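Local coordinates for protein ribonucleotide monophosphatase NagD (Escherichia coli, PDB 2C4N) that removes phosphate from ribonucleoside 5'-monophosphates such as UMP, using magnesium, as a member of the HAD superfamily of hydrolases, at residues A142-T147 / P154-L159; V90-L95 / G117-Y122. One frame throughout, in Å; residues are numbered along the deposited sequence.

Contact 1: residues A142-T147 / P154-L159; sequences ATNPDT and PACGAL
The backbone of A142-T147, leaving the end of strand 139-142, folds over the first turn of the helix that begins at C156, so that T147 and G157 stand 4.2 Å apart from CA to CA. Two carbonyls of the loop receive amides from the helix start: G157 N bonds to D146 O at 2.8 Å and A155 N to T147 O at 3.0 Å. Glycine suits position 157 because a CB there would run into P145 O and D146 O.

C156 reaches into the bend at A142-N144. With SG anti to its backbone N (chi1 -177°), the sulfur rests against A142 CB at 3.7 Å and accepts a weak but nearly straight bond from N144 N. The side chain of N144 works in three directions. OD1 takes the hydroxyl of T143 in the carbonyl plane, OG1 to OD1 being 2.8 Å, and it also accepts from a water that in turn receives C156 N. ND2 gives an almost linear bond (176°) to D146 OD2 at 2.8 Å, meeting the anti side of that carboxylate. Asparagine suits this place, offering acceptor and donor from one flat group. The small CB groups of A155 and A158 let the carbonyls of D146 and T147 come close.

N43, which probably binds substrate, also bonds D146 OD2; N144 thus probably helps to position D146, a residue thought to confer substrate specificity. Around the contact, T143 packs on helix 71-80, A142 and P145 touch Y173 of strand 172-173, and A158 meets I166 of a second subunit.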
# COMPACT_ATOMS: atom_id res chain seq x y z
N ALA A 142 -2.58 12.84 -14.52
CA ALA A 142 -3.14 11.69 -15.23
C ALA A 142 -4.64 11.90 -15.41
O ALA A 142 -5.30 12.45 -14.53
CB ALA A 142 -2.87 10.40 -14.44
N THR A 143 -5.18 11.45 -16.54
CA THR A 143 -6.60 11.65 -16.81
C THR A 143 -7.57 10.91 -15.89
O THR A 143 -8.55 11.49 -15.43
CB THR A 143 -6.95 11.29 -18.29
OG1 THR A 143 -6.60 9.94 -18.57
CG2 THR A 143 -6.20 12.21 -19.24
N ASN A 144 -7.31 9.63 -15.62
CA ASN A 144 -8.22 8.87 -14.75
C ASN A 144 -7.50 7.69 -14.09
O ASN A 144 -6.59 7.10 -14.68
CB ASN A 144 -9.43 8.37 -15.57
CG ASN A 144 -9.03 7.49 -16.75
OD1 ASN A 144 -8.29 7.91 -17.64
ND2 ASN A 144 -9.53 6.26 -16.75
N PRO A 145 -7.90 7.33 -12.86
CA PRO A 145 -7.29 6.23 -12.11
C PRO A 145 -7.65 4.80 -12.50
O PRO A 145 -7.02 3.85 -12.03
CB PRO A 145 -7.68 6.56 -10.67
CG PRO A 145 -9.08 7.10 -10.84
CD PRO A 145 -8.96 7.99 -12.08
N ASP A 146 -8.66 4.64 -13.34
CA ASP A 146 -9.09 3.31 -13.77
C ASP A 146 -7.90 2.48 -14.27
O ASP A 146 -7.11 2.95 -15.10
CB ASP A 146 -10.14 3.45 -14.87
CG ASP A 146 -11.31 4.29 -14.43
OD1 ASP A 146 -12.28 3.73 -13.90
OD2 ASP A 146 -11.24 5.53 -14.61
N THR A 147 -7.77 1.25 -13.78
CA THR A 147 -6.64 0.40 -14.18
C THR A 147 -6.82 -0.26 -15.54
O THR A 147 -5.84 -0.58 -16.22
CB THR A 147 -6.37 -0.70 -13.13
OG1 THR A 147 -7.49 -1.59 -13.06
CG2 THR A 147 -6.14 -0.08 -11.77
N PRO A 154 -5.40 -2.45 -20.71
CA PRO A 154 -4.76 -1.45 -19.85
C PRO A 154 -5.39 -0.07 -20.05
O PRO A 154 -5.69 0.32 -21.18
CB PRO A 154 -3.30 -1.49 -20.30
CG PRO A 154 -3.12 -2.93 -20.73
CD PRO A 154 -4.39 -3.16 -21.52
N ALA A 155 -5.59 0.64 -18.94
CA ALA A 155 -6.16 1.98 -18.97
C ALA A 155 -5.15 2.89 -18.27
O ALA A 155 -4.12 2.42 -17.79
CB ALA A 155 -7.50 2.00 -18.24
N CYS A 156 -5.45 4.18 -18.21
CA CYS A 156 -4.56 5.15 -17.60
C CYS A 156 -3.87 4.70 -16.30
O CYS A 156 -2.65 4.81 -16.18
CB CYS A 156 -5.32 6.45 -17.33
SG CYS A 156 -4.30 7.76 -16.63
N GLY A 157 -4.66 4.21 -15.35
CA GLY A 157 -4.10 3.77 -14.08
C GLY A 157 -2.99 2.75 -14.21
O GLY A 157 -2.01 2.78 -13.46
N ALA A 158 -3.14 1.84 -15.17
CA ALA A 158 -2.14 0.80 -15.41
C ALA A 158 -0.87 1.38 -16.04
O ALA A 158 0.24 0.92 -15.77
CB ALA A 158 -2.73 -0.29 -16.31
N LEU A 159 -1.04 2.39 -16.89
CA LEU A 159 0.10 3.03 -17.54
C LEU A 159 0.89 3.84 -16.52
O LEU A 159 2.11 3.97 -16.63
CB LEU A 159 -0.37 3.95 -18.68
CG LEU A 159 -1.28 3.33 -19.76
CD1 LEU A 159 -1.33 4.27 -20.96
CD2 LEU A 159 -0.76 1.98 -20.18
O HOH W 1 -7.87 5.40 -19.33

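Contact 2: residues V90-L95 / G117-Y122; sequences VGEGAL and GETRSY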
# COMPACT_ATOMS: atom_id res chain seq x y z
N VAL A 90 1.91 10.96 -22.56
CA VAL A 90 1.83 9.52 -22.77
C VAL A 90 0.35 9.33 -23.07
O VAL A 90 -0.46 9.14 -22.16
CB VAL A 90 2.21 8.73 -21.50
CG1 VAL A 90 2.00 7.23 -21.73
CG2 VAL A 90 3.67 9.00 -21.13
N GLY A 91 -0.01 9.41 -24.34
CA GLY A 91 -1.40 9.26 -24.72
C GLY A 91 -1.55 9.49 -26.20
O GLY A 91 -0.56 9.72 -26.89
N GLU A 92 -2.78 9.46 -26.70
CA GLU A 92 -2.99 9.65 -28.13
C GLU A 92 -4.40 10.14 -28.42
O GLU A 92 -5.27 10.10 -27.55
CB GLU A 92 -2.75 8.33 -28.86
CG GLU A 92 -3.77 7.23 -28.52
CD GLU A 92 -3.38 5.85 -29.06
OE1 GLU A 92 -2.50 5.78 -29.95
OE2 GLU A 92 -3.95 4.83 -28.60
N GLY A 93 -4.61 10.60 -29.65
CA GLY A 93 -5.92 11.05 -30.06
C GLY A 93 -6.50 12.28 -29.40
O GLY A 93 -5.87 13.34 -29.36
N ALA A 94 -7.71 12.13 -28.88
CA ALA A 94 -8.46 13.20 -28.24
C ALA A 94 -7.66 14.08 -27.28
O ALA A 94 -7.68 15.30 -27.40
CB ALA A 94 -9.66 12.62 -27.51
N LEU A 95 -6.98 13.45 -26.32
CA LEU A 95 -6.19 14.20 -25.35
C LEU A 95 -5.15 15.10 -26.01
O LEU A 95 -4.99 16.27 -25.64
CB LEU A 95 -5.47 13.23 -24.40
CG LEU A 95 -4.53 13.89 -23.37
CD1 LEU A 95 -5.33 14.80 -22.44
CD2 LEU A 95 -3.80 12.81 -22.57
N GLY A 117 -2.53 9.62 -20.27
CA GLY A 117 -3.91 9.33 -20.59
C GLY A 117 -3.95 7.86 -20.95
O GLY A 117 -3.64 7.01 -20.11
N GLU A 118 -4.31 7.55 -22.19
CA GLU A 118 -4.34 6.18 -22.67
C GLU A 118 -3.77 6.10 -24.08
O GLU A 118 -4.00 6.97 -24.91
CB GLU A 118 -5.77 5.63 -22.66
CG GLU A 118 -6.00 4.47 -23.63
CD GLU A 118 -5.33 3.17 -23.22
OE1 GLU A 118 -4.20 3.20 -22.67
OE2 GLU A 118 -5.92 2.10 -23.46
N THR A 119 -2.99 5.05 -24.33
CA THR A 119 -2.42 4.85 -25.65
C THR A 119 -1.98 3.41 -25.78
O THR A 119 -1.26 2.89 -24.93
CB THR A 119 -1.22 5.78 -25.92
OG1 THR A 119 -0.61 5.41 -27.17
CG2 THR A 119 -0.19 5.67 -24.80
N ARG A 120 -2.44 2.75 -26.84
CA ARG A 120 -2.08 1.36 -27.06
C ARG A 120 -0.65 1.24 -27.57
O ARG A 120 -0.18 0.15 -27.84
CB ARG A 120 -3.03 0.72 -28.07
CG ARG A 120 -4.47 0.62 -27.64
CD ARG A 120 -5.18 -0.33 -28.57
NE ARG A 120 -6.55 -0.64 -28.17
CZ ARG A 120 -7.24 -1.67 -28.65
NH1 ARG A 120 -6.68 -2.48 -29.53
NH2 ARG A 120 -8.48 -1.89 -28.25
N SER A 121 0.01 2.39 -27.71
CA SER A 121 1.40 2.42 -28.17
C SER A 121 2.34 2.54 -26.98
O SER A 121 3.56 2.61 -27.15
CB SER A 121 1.62 3.61 -29.11
OG SER A 121 1.00 3.38 -30.36
N TYR A 122 1.77 2.55 -25.78
CA TYR A 122 2.56 2.65 -24.55
C TYR A 122 3.68 1.62 -24.58
O TYR A 122 3.45 0.44 -24.89
CB TYR A 122 1.67 2.37 -23.33
CG TYR A 122 2.36 2.52 -21.99
CD1 TYR A 122 2.74 3.77 -21.51
CD2 TYR A 122 2.59 1.41 -21.17
CE1 TYR A 122 3.33 3.92 -20.24
CE2 TYR A 122 3.17 1.55 -19.91
CZ TYR A 122 3.54 2.80 -19.45
OH TYR A 122 4.11 2.94 -18.21
O HOH W 2 1.10 7.12 -28.18
O HOH W 3 -5.12 9.70 -24.24
O HOH W 4 -6.69 7.29 -26.18
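E92 lies across T119, and its chain can be followed outward over that residue. CB stands 4.0 Å from T119 OG1; CG, placed between the backbone N and the carbonyl carbon (chi1 66°), passes E118 O at 3.6 Å. Beyond it the chain runs extended, bringing CD to 3.4 Å from T119 OG1. At the tip, OE1 lies 3.4 Å from T119 OG1, while OE2 accepts R120 N at 3.1 Å, the amide coming from above the carboxylate plane. A glutamate suits this exposed edge, being long enough to span T119 and carry an acceptor to the turn.

Threonine suits the middle of the contact because its branched side chain sets CB and CG2 against G91, CB 3.7 Å from G91 CA, while OG1, anti to the backbone N (chi1 173°), accepts S121 N in an ST turn and pairs with a water that also bonds weakly to G91 O. An alanine here would probably leave S121 N without its acceptor and the water without its hydroxyl partner. T119-Y122 is a type I turn leading to helix 124-135.

Where the adjacent parallel strands 86-90 and 105-116 end, G117 N gives V90 O a nearly straight bond of 2.8 Å. A CB on G117 would clash with L95 CD2, which favours glycine. V90 CG1 meets the edge of the Y122 ring at CD1, 3.5 Å away.

Apolar packing and a straight backbone bond thus hold the buried side; the side toward solvent relies on the E92 carboxylate and waters, with the buried T119 hydroxyl between. The R120 amide, and more distantly its guanidinium, would probably offset the like charge of E118 near E92.

Along the chain contact 2 closes before contact 1 opens, and their centres lie 11 Å apart. Both sit at the ends of neighbouring strands in the parallel four-stranded sheet of the cap domain: contact 2 joins the loops after 86-90 and 105-116, and contact 1 the loop after 139-142 to helix 156-167. They touch directly, for Y122 OH probably hydrogen-bonds L159 O at 2.7 Å and C156 CB packs on G117 O. Loops leaving three adjacent strands are thereby joined into one packed edge of the sheet, which holds D146 near N43, a probable substrate-binding residue of the catalytic core, where the cap probably governs substrate choice. Both contacts also meet W124 of the second subunit.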